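Local structure of carbohydrate kinase, FGGY (Rhodospirillum rubrum, 3IFR) at residues A[261-266]-A[402-407]; A[299-304]-A[385-390]; A[334-339]-A[475-480]; A[379-384]-A[417-422]; A[423-428]-A[470-475]. The protein probably phosphorylates D-xylulose, acting as a sugar kinase of the FGGY family. One frame throughout, in Å; residues are numbered along the deposited sequence.

Interaction 1: residues A[261-266]-A[402-407]; sequences VLLKFG and QRFFAS
The F265 ring turns an edge to the other strand: S407 O lies near the ring plane, and CE2 of F265 meets CB of A406 at 3.9 Å. F405 is also met at its edge, where V261 O lies in the ring plane, 3.4 Å from F405 CD2. Another edge atom of that ring, CZ, stands 3.3 Å above one face of the R403 guanidinium, whose NH1 forms a salt bridge with D260. The F404 ring takes V261 obliquely, with CD1 3.7 Å from V261 CB. These two side chains lie side by side and point the same way; CG of F404, anti to its carbonyl carbon (chi1 -64°), sets the ring alongside V261. Behind the rings, 261-265 and 403-407 pair as parallel strands. They are the adjacent middle strands of the mixed sheet in the C-terminal domain, which has the actin-like ATPase fold. V261, F404, L263 and A406 face the side covered by helix 414-424, whereas L262, F405, K264 and S407 face the other. Five backbone hydrogen bonds alternate between the strands, from V261 N to R403 O (2.6 Å), through F405 N to V261 O and L263 N to F405 O, to S407 N to L263 O and F265 N to S407 O (3.0 Å). A406 CA adds a C-H...O contact to L263 O. On the K264 side, S407 OG touches the aliphatic CG of K264 at 3.6 Å, and the ammonium beyond is bound by D408 in a salt bridge.

Interaction 2: residues A[299-304]-A[385-390]; sequences GCMAAT and LAFRHH
M301, a selenomethionine, crosses the imidazole of H390 obliquely while setting its selenium over the face of F387. SE stands 4.2 Å above the F387 ring plane and over its centre, 7° off the normal, in a Met-aromatic contact. The same SE touches CB of A386 at 3.8 Å and also lies beside CE1 of H390, so one helix methyl and two rings surround it on the helix side. On the H390 side, CG of M301 comes to 3.3 Å from CE1. M301 has CG anti to its carbonyl carbon (chi1 -73°), and bends at chi2 and chi3 carry SE and the methyl over the helix. H390 is fixed in rotation by a bond to its own helix: ND1 donates to A386 O at 3.1 Å, with the acceptor in the ring plane. A386 O also accepts from H390 N, the two donors reaching it from opposite faces of the carbonyl plane. An alanine in place of H390 would probably leave M301 CG without its imidazole neighbour and A386 O with one donor fewer. Beside the ring is G299, where a CB would clash with H390 CD2. The strand and helix segments run nearly antiparallel, at 161°. Strand 298-301 is the edge strand of the C-terminal sheet, bonded through G299 and M301 to strand 269-273, and helix 372-397 packs on it, with F387 also meeting F265 of strand 260-265 and M420 of helix 414-424.

Interaction 3: residues A[334-339]-A[475-480]; sequences VPAGAD and AEVYDR
A336 is the residue that meets both V477 and Y478, its methyl group doing most of the work. CB lies 3.6 Å from OH and 3.7 Å from CZ of Y478, meeting the phenol obliquely at its far end. V477 meets both the carbonyl and the methyl of A336: its CG2, anti to the backbone N, rests 3.8 Å from A336 O, and its CG1 is 4.2 Å from A336 CB. No hydrogen bond joins the two segments directly, and the contact is small. What puts A336 there is a type II beta turn from P335 to A338, closed by A338 N donating to P335 O at 2.9 Å. G337 occupies its third position with positive phi (93°). A CB at G337 would be tight against V477 CG2 and jammed against the carbonyl O of A336, which calls for glycine. The next shell is polar: E381 OE2, from helix 372-397, takes hydrogen bonds with both G337 N and Y478 OH, and R377 NH2 bonds that hydroxyl as well. One carboxylate oxygen thus ties the turn to the tyrosine, and the nearby arginine is likely to stabilise its charge. The turn belongs to the loop between helix 322-332 and strand 342-344, and it abuts the first turns of helix 475-496, where Y478 also packs against I419, D422 and V423 of helix 414-424.

Interaction 4: residues A[379-384]-A[417-422]; sequences LLEAVA and MGIMAD
Apolar packing carries this contact, and I419 is at its centre. The two gamma branches of I419 divide the work: CD1, at the end of one, touches CB of L380 at 3.9 Å and the L380 methyl CD1 at 4.0 Å, while CG2 lies 4.0 Å from both CG of E381 and CB of A384. I419 crosses the L380 and E381 side chains at about a right angle. With CG2 anti to its backbone N, I419 rests this methyl against successive turns of the partner helix. M420 supplies the second apolar patch, a selenomethionine with CG anti to the backbone N (chi1 -179°) and bends beyond it; SE lies 3.8 Å from CA of A384. Small A384 is where the backbones come nearest, its CA 5.2 Å from that of M420. Helices 372-397 and 414-424 flank strand 403-407 in sequence and pack together beside the sheet of the actin-like C-terminal domain, their segments crossing at -44° with axes 9.2 Å apart. One contact is to a carbonyl: CE of M420 lies 3.4 Å from A384 O, a methyl against an oxygen. Hydrogen bonds are absent between the segments. Polar groups find partners outside them: the backbone O of L380 accepts from W416 NE1, and the carboxylate of E381, beyond the aliphatic part that meets I419, binds R377 in a salt bridge as well as Y478 OH.

Interaction 5: residues A[423-428]-A[470-475]; sequences VLQRPV and PDPAKA
Q425 and P470 meet where helix 414-424 ends: Q425 is the first residue past the helix and takes positive phi (68°), while across from it D471 forms an Asx turn leading into helix 475-496. The tight half lies around the proline ring. CG of P470 presses on the backbone that turns away from the helix, 3.2 Å from R426 O and 3.3 Å from R426 N, with CD farther off toward P427. Alongside, the side chain of Q425 lies over the methyl of A475, its CG and its amide carbon CD each 3.5 Å from CB of A475. The chain bends at chi2 (11°), close to eclipsed, which brings CD there; this conformation is doubtful in the model. An alanine in place of Q425 would probably open a gap beside the A475 methyl, where CG and CD now lie. The outer half is looser and faces solvent. R426 directs its CB away from the other segment, and its guanidinium turns back to Q425 O, with NH1 donating at 3.0 Å. P427 only grazes P470, CG to CD at 4.4 Å, and the end of K474 leads off from the contact. D471 N is held from the helix side by D422 OD1. Within the turn itself, A473 N donates to D471 OD1 at 2.6 Å, meeting the anti side of that oxygen and 31° out of the carboxylate plane.

Overall arrangement
Interaction 1 opens first, at 261-266, and closes at 402-407, pairing middle strands of the C-terminal sheet. Interaction 2 lies wholly within that loop, joining edge strand 298-301 to helix 372-397. Interaction 3 starts at 334-339, inside both, and closes only at 475-480, so it crosses them. Interaction 4, from 379-384 to 417-422, also crosses 1 and 2 but falls within the span of 3, as does interaction 5, which follows 1, 2 and 4 in series and shares A475 with 3. Helix 372-397 serves 2 and 4, and helix 414-424 serves 4 and 5. A salt bridge from R388 to D479 links 2 with 3, bringing sheet, helices and C-terminal helix 475-496 together.

Interaction 1: residues A[261-266]-A[402-407]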
# COMPACT_ATOMS: atom_id res chain seq x y z
N VAL A 261 3.98 -12.90 5.31
CA VAL A 261 3.23 -12.40 4.17
C VAL A 261 1.87 -11.89 4.60
O VAL A 261 1.13 -12.58 5.30
CB VAL A 261 3.01 -13.51 3.11
CG1 VAL A 261 2.29 -12.97 1.92
CG2 VAL A 261 4.34 -14.16 2.71
N LEU A 262 1.52 -10.69 4.17
CA LEU A 262 0.19 -10.16 4.39
C LEU A 262 -0.61 -10.26 3.10
O LEU A 262 -0.12 -9.96 2.00
CB LEU A 262 0.25 -8.70 4.89
CG LEU A 262 -1.16 -8.10 5.01
CD1 LEU A 262 -1.88 -8.77 6.18
CD2 LEU A 262 -1.15 -6.61 5.19
N LEU A 263 -1.85 -10.68 3.24
CA LEU A 263 -2.75 -10.73 2.12
C LEU A 263 -3.91 -9.84 2.45
O LEU A 263 -4.68 -10.14 3.36
CB LEU A 263 -3.27 -12.14 1.96
CG LEU A 263 -2.58 -13.18 1.09
CD1 LEU A 263 -1.09 -12.90 0.81
CD2 LEU A 263 -2.82 -14.47 1.80
N LYS A 264 -4.07 -8.77 1.67
CA LYS A 264 -4.98 -7.68 1.99
C LYS A 264 -6.17 -7.78 1.07
O LYS A 264 -6.05 -7.50 -0.13
CB LYS A 264 -4.26 -6.35 1.74
CG LYS A 264 -4.69 -5.21 2.62
CD LYS A 264 -3.58 -4.15 2.74
CE LYS A 264 -4.04 -2.93 3.56
NZ LYS A 264 -5.43 -2.53 3.19
N PHE A 265 -7.30 -8.21 1.60
CA PHE A 265 -8.52 -8.31 0.79
C PHE A 265 -9.32 -7.00 0.77
O PHE A 265 -10.41 -6.92 1.32
CB PHE A 265 -9.36 -9.49 1.25
CG PHE A 265 -8.72 -10.80 0.98
CD1 PHE A 265 -9.02 -11.50 -0.17
CD2 PHE A 265 -7.75 -11.29 1.84
CE1 PHE A 265 -8.41 -12.69 -0.43
CE2 PHE A 265 -7.13 -12.46 1.58
CZ PHE A 265 -7.44 -13.16 0.46
N GLY A 266 -8.72 -5.98 0.16
CA GLY A 266 -9.33 -4.66 -0.01
C GLY A 266 -10.02 -4.54 -1.37
O GLY A 266 -10.12 -5.52 -2.12
N GLN A 402 6.38 -17.72 3.96
CA GLN A 402 6.00 -18.88 4.75
C GLN A 402 4.94 -18.69 5.83
O GLN A 402 4.21 -19.62 6.18
CB GLN A 402 7.25 -19.54 5.36
CG GLN A 402 7.98 -18.66 6.35
CD GLN A 402 9.12 -19.41 7.05
OE1 GLN A 402 9.71 -20.34 6.48
NE2 GLN A 402 9.41 -19.01 8.28
N ARG A 403 4.88 -17.49 6.38
CA ARG A 403 3.94 -17.19 7.45
C ARG A 403 2.94 -16.16 6.92
O ARG A 403 3.34 -15.03 6.56
CB ARG A 403 4.72 -16.65 8.61
CG ARG A 403 4.11 -16.70 9.96
CD ARG A 403 4.82 -15.58 10.71
NE ARG A 403 4.57 -15.48 12.12
CZ ARG A 403 4.83 -14.38 12.81
NH1 ARG A 403 5.30 -13.32 12.18
NH2 ARG A 403 4.62 -14.32 14.12
N PHE A 404 1.67 -16.55 6.86
CA PHE A 404 0.63 -15.83 6.13
C PHE A 404 -0.47 -15.22 6.99
O PHE A 404 -0.97 -15.84 7.93
CB PHE A 404 -0.06 -16.75 5.12
CG PHE A 404 0.86 -17.23 4.05
CD1 PHE A 404 0.96 -16.56 2.86
CD2 PHE A 404 1.66 -18.35 4.26
CE1 PHE A 404 1.84 -16.99 1.88
CE2 PHE A 404 2.54 -18.79 3.30
CZ PHE A 404 2.64 -18.12 2.11
N PHE A 405 -0.85 -13.99 6.63
CA PHE A 405 -1.84 -13.24 7.38
C PHE A 405 -2.83 -12.70 6.37
O PHE A 405 -2.44 -12.34 5.27
CB PHE A 405 -1.17 -12.09 8.16
CG PHE A 405 -0.08 -12.54 9.12
CD1 PHE A 405 -0.31 -12.61 10.49
CD2 PHE A 405 1.17 -12.94 8.65
CE1 PHE A 405 0.70 -13.03 11.36
CE2 PHE A 405 2.17 -13.34 9.52
CZ PHE A 405 1.93 -13.38 10.87
N ALA A 406 -4.10 -12.64 6.74
CA ALA A 406 -5.03 -11.90 5.91
C ALA A 406 -5.70 -10.79 6.72
O ALA A 406 -5.92 -10.92 7.92
CB ALA A 406 -6.04 -12.81 5.26
N SER A 407 -5.96 -9.69 6.06
CA SER A 407 -6.59 -8.54 6.70
C SER A 407 -7.58 -7.93 5.72
O SER A 407 -7.72 -8.39 4.58
CB SER A 407 -5.55 -7.50 7.04
OG SER A 407 -5.22 -6.80 5.86

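Interaction 2: residues A[299-304]-A[385-390]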
# COMPACT_ATOMS: atom_id res chain seq x y z
N GLY A 299 3.04 -6.36 -3.98
CA GLY A 299 2.32 -6.41 -5.22
C GLY A 299 0.89 -6.01 -4.95
O GLY A 299 0.45 -5.94 -3.82
N CYS A 300 0.16 -5.77 -6.01
CA CYS A 300 -1.17 -5.22 -5.94
C CYS A 300 -1.96 -5.99 -6.98
O CYS A 300 -1.43 -6.32 -8.03
CB CYS A 300 -1.09 -3.76 -6.33
SG CYS A 300 -2.68 -2.94 -6.26
N MSE A 301 -3.21 -6.32 -6.70
CA MSE A 301 -4.06 -6.73 -7.79
C MSE A 301 -5.24 -5.81 -7.97
O MSE A 301 -6.00 -5.53 -7.04
CB MSE A 301 -4.54 -8.14 -7.64
CG MSE A 301 -3.49 -9.17 -7.89
SE MSE A 301 -4.01 -10.57 -6.64
CE MSE A 301 -6.02 -10.28 -6.87
N ALA A 302 -5.41 -5.38 -9.21
CA ALA A 302 -6.37 -4.34 -9.49
C ALA A 302 -7.80 -4.72 -9.07
O ALA A 302 -8.50 -3.91 -8.46
CB ALA A 302 -6.30 -4.01 -10.93
N ALA A 303 -8.25 -5.93 -9.36
CA ALA A 303 -9.66 -6.21 -9.07
C ALA A 303 -9.78 -7.28 -8.02
O ALA A 303 -9.51 -8.44 -8.30
CB ALA A 303 -10.40 -6.62 -10.33
N THR A 304 -10.19 -6.89 -6.80
CA THR A 304 -10.32 -7.82 -5.68
C THR A 304 -11.69 -7.70 -5.02
O THR A 304 -12.65 -8.38 -5.41
CB THR A 304 -9.20 -7.63 -4.67
OG1 THR A 304 -8.03 -8.29 -5.15
CG2 THR A 304 -9.55 -8.22 -3.35
N LEU A 385 -6.55 -17.73 -6.37
CA LEU A 385 -5.57 -18.23 -7.31
C LEU A 385 -4.56 -17.19 -7.76
O LEU A 385 -3.38 -17.50 -7.95
CB LEU A 385 -6.29 -18.75 -8.54
CG LEU A 385 -6.35 -20.25 -8.76
CD1 LEU A 385 -5.94 -21.05 -7.54
CD2 LEU A 385 -7.76 -20.54 -9.24
N ALA A 386 -5.03 -15.96 -7.95
CA ALA A 386 -4.13 -14.87 -8.32
C ALA A 386 -3.21 -14.56 -7.15
O ALA A 386 -2.05 -14.20 -7.35
CB ALA A 386 -4.89 -13.62 -8.72
N PHE A 387 -3.75 -14.66 -5.94
CA PHE A 387 -2.92 -14.49 -4.76
C PHE A 387 -1.85 -15.58 -4.71
O PHE A 387 -0.70 -15.32 -4.43
CB PHE A 387 -3.78 -14.48 -3.48
CG PHE A 387 -4.16 -13.11 -3.03
CD1 PHE A 387 -3.20 -12.19 -2.72
CD2 PHE A 387 -5.51 -12.74 -2.93
CE1 PHE A 387 -3.53 -10.92 -2.30
CE2 PHE A 387 -5.85 -11.47 -2.50
CZ PHE A 387 -4.85 -10.56 -2.19
N ARG A 388 -2.25 -16.81 -5.00
CA ARG A 388 -1.29 -17.91 -5.04
C ARG A 388 -0.13 -17.63 -6.01
O ARG A 388 1.05 -17.88 -5.67
CB ARG A 388 -1.98 -19.20 -5.43
CG ARG A 388 -1.02 -20.38 -5.67
CD ARG A 388 -1.70 -21.72 -5.48
NE ARG A 388 -0.97 -22.84 -6.08
CZ ARG A 388 -1.37 -24.12 -6.04
NH1 ARG A 388 -2.50 -24.46 -5.44
NH2 ARG A 388 -0.65 -25.07 -6.63
N HIS A 389 -0.48 -17.12 -7.20
CA HIS A 389 0.47 -16.81 -8.25
C HIS A 389 1.57 -15.83 -7.77
O HIS A 389 2.77 -16.12 -7.86
CB HIS A 389 -0.26 -16.35 -9.53
CG HIS A 389 0.65 -16.03 -10.66
ND1 HIS A 389 0.35 -15.07 -11.61
CD2 HIS A 389 1.88 -16.50 -11.00
CE1 HIS A 389 1.33 -14.98 -12.49
NE2 HIS A 389 2.27 -15.84 -12.14
N HIS A 390 1.16 -14.69 -7.22
CA HIS A 390 2.09 -13.83 -6.49
C HIS A 390 3.02 -14.59 -5.51
O HIS A 390 4.23 -14.34 -5.47
CB HIS A 390 1.34 -12.77 -5.69
CG HIS A 390 0.89 -11.62 -6.52
ND1 HIS A 390 -0.35 -11.58 -7.13
CD2 HIS A 390 1.50 -10.46 -6.84
CE1 HIS A 390 -0.48 -10.44 -7.78
NE2 HIS A 390 0.63 -9.75 -7.63

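Interaction 3: residues A[334-339]-A[475-480]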
# COMPACT_ATOMS: atom_id res chain seq x y z
N VAL A 334 -21.33 -25.55 -2.88
CA VAL A 334 -20.81 -25.85 -4.20
C VAL A 334 -19.41 -26.40 -4.04
O VAL A 334 -18.63 -25.90 -3.24
CB VAL A 334 -20.78 -24.55 -5.07
CG1 VAL A 334 -20.11 -24.79 -6.40
CG2 VAL A 334 -22.18 -23.99 -5.27
N PRO A 335 -19.08 -27.45 -4.79
CA PRO A 335 -17.77 -28.09 -4.59
C PRO A 335 -16.64 -27.16 -4.96
O PRO A 335 -16.80 -26.35 -5.85
CB PRO A 335 -17.78 -29.25 -5.58
CG PRO A 335 -19.17 -29.38 -6.06
CD PRO A 335 -19.87 -28.08 -5.85
N ALA A 336 -15.51 -27.30 -4.30
CA ALA A 336 -14.26 -26.70 -4.70
C ALA A 336 -14.03 -26.89 -6.20
O ALA A 336 -14.16 -27.99 -6.68
CB ALA A 336 -13.11 -27.36 -3.93
N GLY A 337 -13.67 -25.82 -6.91
CA GLY A 337 -13.46 -25.90 -8.35
C GLY A 337 -14.72 -25.55 -9.13
O GLY A 337 -14.68 -25.38 -10.35
N ALA A 338 -15.84 -25.46 -8.42
CA ALA A 338 -17.12 -25.05 -9.01
C ALA A 338 -17.56 -25.82 -10.24
O ALA A 338 -18.20 -25.28 -11.11
CB ALA A 338 -17.11 -23.57 -9.31
N ASP A 339 -17.22 -27.10 -10.32
CA ASP A 339 -17.77 -27.96 -11.37
C ASP A 339 -17.26 -27.54 -12.73
O ASP A 339 -18.04 -27.48 -13.69
CB ASP A 339 -19.31 -27.94 -11.34
CG ASP A 339 -19.91 -28.86 -10.27
OD1 ASP A 339 -19.74 -30.09 -10.38
OD2 ASP A 339 -20.54 -28.36 -9.31
N ALA A 475 -5.93 -29.93 -1.72
CA ALA A 475 -4.77 -29.48 -2.43
C ALA A 475 -4.75 -29.94 -3.88
O ALA A 475 -4.26 -29.27 -4.72
CB ALA A 475 -3.57 -29.91 -1.76
N GLU A 476 -5.32 -31.10 -4.14
CA GLU A 476 -5.28 -31.70 -5.44
C GLU A 476 -6.26 -31.08 -6.45
O GLU A 476 -5.93 -30.90 -7.54
CB GLU A 476 -5.49 -33.19 -5.30
CG GLU A 476 -5.14 -34.00 -6.47
CD GLU A 476 -5.49 -35.46 -6.27
OE1 GLU A 476 -4.56 -36.25 -6.05
OE2 GLU A 476 -6.70 -35.81 -6.32
N VAL A 477 -7.45 -30.74 -6.04
CA VAL A 477 -8.32 -29.95 -6.85
C VAL A 477 -7.84 -28.51 -7.05
O VAL A 477 -7.82 -28.03 -8.12
CB VAL A 477 -9.74 -29.99 -6.34
CG1 VAL A 477 -9.79 -29.71 -4.93
CG2 VAL A 477 -10.53 -29.03 -7.01
N TYR A 478 -7.42 -27.82 -6.02
CA TYR A 478 -6.97 -26.45 -6.24
C TYR A 478 -5.66 -26.36 -7.05
O TYR A 478 -5.46 -25.40 -7.80
CB TYR A 478 -6.94 -25.61 -4.97
CG TYR A 478 -8.32 -25.17 -4.55
CD1 TYR A 478 -9.15 -24.53 -5.45
CD2 TYR A 478 -8.80 -25.40 -3.26
CE1 TYR A 478 -10.43 -24.13 -5.10
CE2 TYR A 478 -10.06 -25.00 -2.91
CZ TYR A 478 -10.88 -24.37 -3.83
OH TYR A 478 -12.14 -23.94 -3.48
N ASP A 479 -4.80 -27.37 -6.91
CA ASP A 479 -3.62 -27.48 -7.75
C ASP A 479 -3.98 -27.55 -9.24
O ASP A 479 -3.37 -26.83 -10.06
CB ASP A 479 -2.79 -28.70 -7.38
CG ASP A 479 -1.81 -28.42 -6.24
OD1 ASP A 479 -1.45 -27.25 -6.04
OD2 ASP A 479 -1.40 -29.37 -5.55
N ARG A 480 -4.93 -28.43 -9.57
CA ARG A 480 -5.43 -28.55 -10.94
C ARG A 480 -6.14 -27.28 -11.36
O ARG A 480 -6.00 -26.84 -12.51
CB ARG A 480 -6.39 -29.72 -11.08
CG ARG A 480 -5.73 -31.11 -11.09
CD ARG A 480 -6.74 -32.27 -11.35
NE ARG A 480 -7.08 -33.02 -10.13
CZ ARG A 480 -8.30 -33.07 -9.59
NH1 ARG A 480 -8.51 -33.76 -8.48
NH2 ARG A 480 -9.30 -32.42 -10.17

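Interaction 4: residues A[379-384]-A[417-422]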
# COMPACT_ATOMS: atom_id res chain seq x y z
N LEU A 379 -15.38 -16.94 -8.88
CA LEU A 379 -14.70 -15.65 -8.70
C LEU A 379 -13.89 -15.68 -7.43
O LEU A 379 -12.74 -15.20 -7.42
CB LEU A 379 -15.66 -14.45 -8.67
CG LEU A 379 -14.85 -13.16 -8.43
CD1 LEU A 379 -13.71 -13.06 -9.44
CD2 LEU A 379 -15.66 -11.84 -8.40
N LEU A 380 -14.48 -16.21 -6.35
CA LEU A 380 -13.77 -16.31 -5.09
C LEU A 380 -12.46 -17.08 -5.28
O LEU A 380 -11.40 -16.66 -4.80
CB LEU A 380 -14.62 -17.00 -4.03
CG LEU A 380 -15.79 -16.20 -3.48
CD1 LEU A 380 -16.31 -16.78 -2.17
CD2 LEU A 380 -15.37 -14.77 -3.31
N GLU A 381 -12.55 -18.19 -6.00
CA GLU A 381 -11.43 -19.07 -6.18
C GLU A 381 -10.40 -18.43 -7.08
O GLU A 381 -9.19 -18.52 -6.83
CB GLU A 381 -11.92 -20.38 -6.76
CG GLU A 381 -12.75 -21.19 -5.77
CD GLU A 381 -13.25 -22.48 -6.34
OE1 GLU A 381 -13.26 -22.59 -7.60
OE2 GLU A 381 -13.62 -23.39 -5.54
N ALA A 382 -10.87 -17.77 -8.15
CA ALA A 382 -9.96 -17.05 -9.03
C ALA A 382 -9.13 -16.00 -8.26
O ALA A 382 -7.91 -15.89 -8.43
CB ALA A 382 -10.69 -16.44 -10.25
N VAL A 383 -9.77 -15.22 -7.40
CA VAL A 383 -9.01 -14.21 -6.68
C VAL A 383 -7.95 -14.88 -5.85
O VAL A 383 -6.80 -14.45 -5.85
CB VAL A 383 -9.90 -13.27 -5.84
CG1 VAL A 383 -9.10 -12.54 -4.75
CG2 VAL A 383 -10.57 -12.30 -6.74
N ALA A 384 -8.33 -15.95 -5.15
CA ALA A 384 -7.38 -16.76 -4.36
C ALA A 384 -6.21 -17.19 -5.21
O ALA A 384 -5.05 -17.06 -4.83
CB ALA A 384 -8.05 -17.99 -3.81
N MSE A 417 -12.08 -17.14 2.96
CA MSE A 417 -10.84 -17.44 3.66
C MSE A 417 -10.55 -18.96 3.70
O MSE A 417 -9.41 -19.37 3.55
CB MSE A 417 -10.86 -16.83 5.06
CG MSE A 417 -10.98 -15.33 5.05
SE MSE A 417 -9.50 -14.39 4.08
CE MSE A 417 -10.31 -14.35 2.26
N GLY A 418 -11.58 -19.78 3.89
CA GLY A 418 -11.43 -21.22 3.77
C GLY A 418 -10.88 -21.50 2.39
O GLY A 418 -9.91 -22.25 2.21
N ILE A 419 -11.47 -20.86 1.38
CA ILE A 419 -10.99 -21.06 0.02
C ILE A 419 -9.54 -20.64 -0.11
O ILE A 419 -8.72 -21.34 -0.70
CB ILE A 419 -11.88 -20.32 -1.00
CG1 ILE A 419 -13.21 -21.08 -1.17
CG2 ILE A 419 -11.13 -20.03 -2.35
CD1 ILE A 419 -14.29 -20.21 -1.79
N MSE A 420 -9.20 -19.47 0.42
CA MSE A 420 -7.83 -18.99 0.33
C MSE A 420 -6.83 -19.99 0.91
O MSE A 420 -5.81 -20.29 0.28
CB MSE A 420 -7.67 -17.67 1.07
CG MSE A 420 -6.26 -17.08 0.98
SE MSE A 420 -5.94 -16.33 -0.83
CE MSE A 420 -4.57 -17.65 -1.47
N ALA A 421 -7.12 -20.50 2.12
CA ALA A 421 -6.23 -21.41 2.77
C ALA A 421 -6.11 -22.72 2.01
O ALA A 421 -5.00 -23.25 1.87
CB ALA A 421 -6.67 -21.66 4.19
N ASP A 422 -7.25 -23.25 1.54
CA ASP A 422 -7.24 -24.52 0.80
C ASP A 422 -6.47 -24.40 -0.53
O ASP A 422 -5.99 -25.42 -1.09
CB ASP A 422 -8.65 -25.03 0.48
CG ASP A 422 -9.37 -25.58 1.71
OD1 ASP A 422 -8.69 -25.92 2.70
OD2 ASP A 422 -10.63 -25.65 1.66

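Interaction 5: residues A[423-428]-A[470-475]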
# COMPACT_ATOMS: atom_id res chain seq x y z
N VAL A 423 -6.35 -23.18 -1.02
CA VAL A 423 -5.68 -22.97 -2.32
C VAL A 423 -4.18 -22.78 -2.08
O VAL A 423 -3.31 -23.24 -2.84
CB VAL A 423 -6.24 -21.73 -3.03
CG1 VAL A 423 -5.19 -21.12 -3.94
CG2 VAL A 423 -7.55 -22.08 -3.76
N LEU A 424 -3.91 -22.08 -0.99
CA LEU A 424 -2.57 -21.76 -0.64
C LEU A 424 -1.97 -23.00 0.01
O LEU A 424 -0.80 -23.30 -0.16
CB LEU A 424 -2.61 -20.61 0.36
CG LEU A 424 -1.27 -19.95 0.61
CD1 LEU A 424 -0.93 -19.12 -0.60
CD2 LEU A 424 -1.39 -19.10 1.89
N GLN A 425 -2.77 -23.71 0.80
CA GLN A 425 -2.26 -24.93 1.42
C GLN A 425 -1.20 -24.49 2.45
O GLN A 425 -0.15 -25.11 2.62
CB GLN A 425 -1.68 -25.80 0.31
CG GLN A 425 -2.19 -27.25 0.12
CD GLN A 425 -3.43 -27.69 0.88
OE1 GLN A 425 -4.56 -27.35 0.54
NE2 GLN A 425 -3.23 -28.52 1.87
N ARG A 426 -1.50 -23.38 3.12
CA ARG A 426 -0.79 -23.00 4.34
C ARG A 426 -1.76 -22.34 5.28
O ARG A 426 -2.77 -21.81 4.84
CB ARG A 426 0.38 -22.09 4.03
CG ARG A 426 1.65 -22.88 3.78
CD ARG A 426 2.47 -22.22 2.70
NE ARG A 426 3.70 -22.94 2.32
CZ ARG A 426 3.83 -24.27 2.29
NH1 ARG A 426 2.82 -25.06 2.63
NH2 ARG A 426 4.98 -24.80 1.92
N PRO A 427 -1.49 -22.40 6.59
CA PRO A 427 -2.41 -21.76 7.51
C PRO A 427 -2.49 -20.26 7.26
O PRO A 427 -1.46 -19.67 6.92
CB PRO A 427 -1.78 -22.05 8.89
CG PRO A 427 -0.98 -23.32 8.67
CD PRO A 427 -0.40 -23.11 7.29
N VAL A 428 -3.68 -19.65 7.37
CA VAL A 428 -3.79 -18.23 7.15
C VAL A 428 -4.26 -17.55 8.44
O VAL A 428 -5.33 -17.88 8.93
CB VAL A 428 -4.78 -17.88 5.99
CG1 VAL A 428 -4.94 -16.40 5.88
CG2 VAL A 428 -4.38 -18.50 4.63
N PRO A 470 -5.73 -25.20 6.27
CA PRO A 470 -6.23 -25.74 5.01
C PRO A 470 -6.73 -27.18 5.20
O PRO A 470 -6.39 -27.87 6.16
CB PRO A 470 -4.99 -25.73 4.12
CG PRO A 470 -3.97 -24.81 4.84
CD PRO A 470 -4.28 -24.95 6.27
N ASP A 471 -7.56 -27.64 4.30
CA ASP A 471 -7.83 -29.04 4.24
C ASP A 471 -6.96 -29.69 3.16
O ASP A 471 -7.10 -29.39 1.96
CB ASP A 471 -9.31 -29.27 3.97
CG ASP A 471 -9.61 -30.68 3.57
OD1 ASP A 471 -8.65 -31.49 3.35
OD2 ASP A 471 -10.83 -30.98 3.49
N PRO A 472 -6.04 -30.57 3.58
CA PRO A 472 -5.03 -31.07 2.65
C PRO A 472 -5.64 -31.87 1.54
O PRO A 472 -5.01 -32.00 0.51
CB PRO A 472 -4.16 -31.96 3.55
CG PRO A 472 -4.34 -31.35 4.91
CD PRO A 472 -5.82 -31.10 4.93
N ALA A 473 -6.85 -32.37 1.71
CA ALA A 473 -7.53 -33.12 0.68
C ALA A 473 -7.98 -32.27 -0.49
O ALA A 473 -8.30 -32.80 -1.52
CB ALA A 473 -8.68 -33.85 1.26
N LYS A 474 -8.00 -30.96 -0.30
CA LYS A 474 -8.32 -29.97 -1.30
C LYS A 474 -7.13 -29.53 -2.10
O LYS A 474 -7.26 -28.84 -3.05
CB LYS A 474 -8.84 -28.75 -0.59
CG LYS A 474 -10.25 -28.44 -0.76
CD LYS A 474 -11.12 -29.57 -0.53
CE LYS A 474 -12.46 -29.07 -0.22
NZ LYS A 474 -13.44 -30.07 -0.47
N ALA A 475 -5.93 -29.93 -1.72
CA ALA A 475 -4.77 -29.48 -2.43
C ALA A 475 -4.75 -29.94 -3.88
O ALA A 475 -4.26 -29.27 -4.72
CB ALA A 475 -3.57 -29.91 -1.76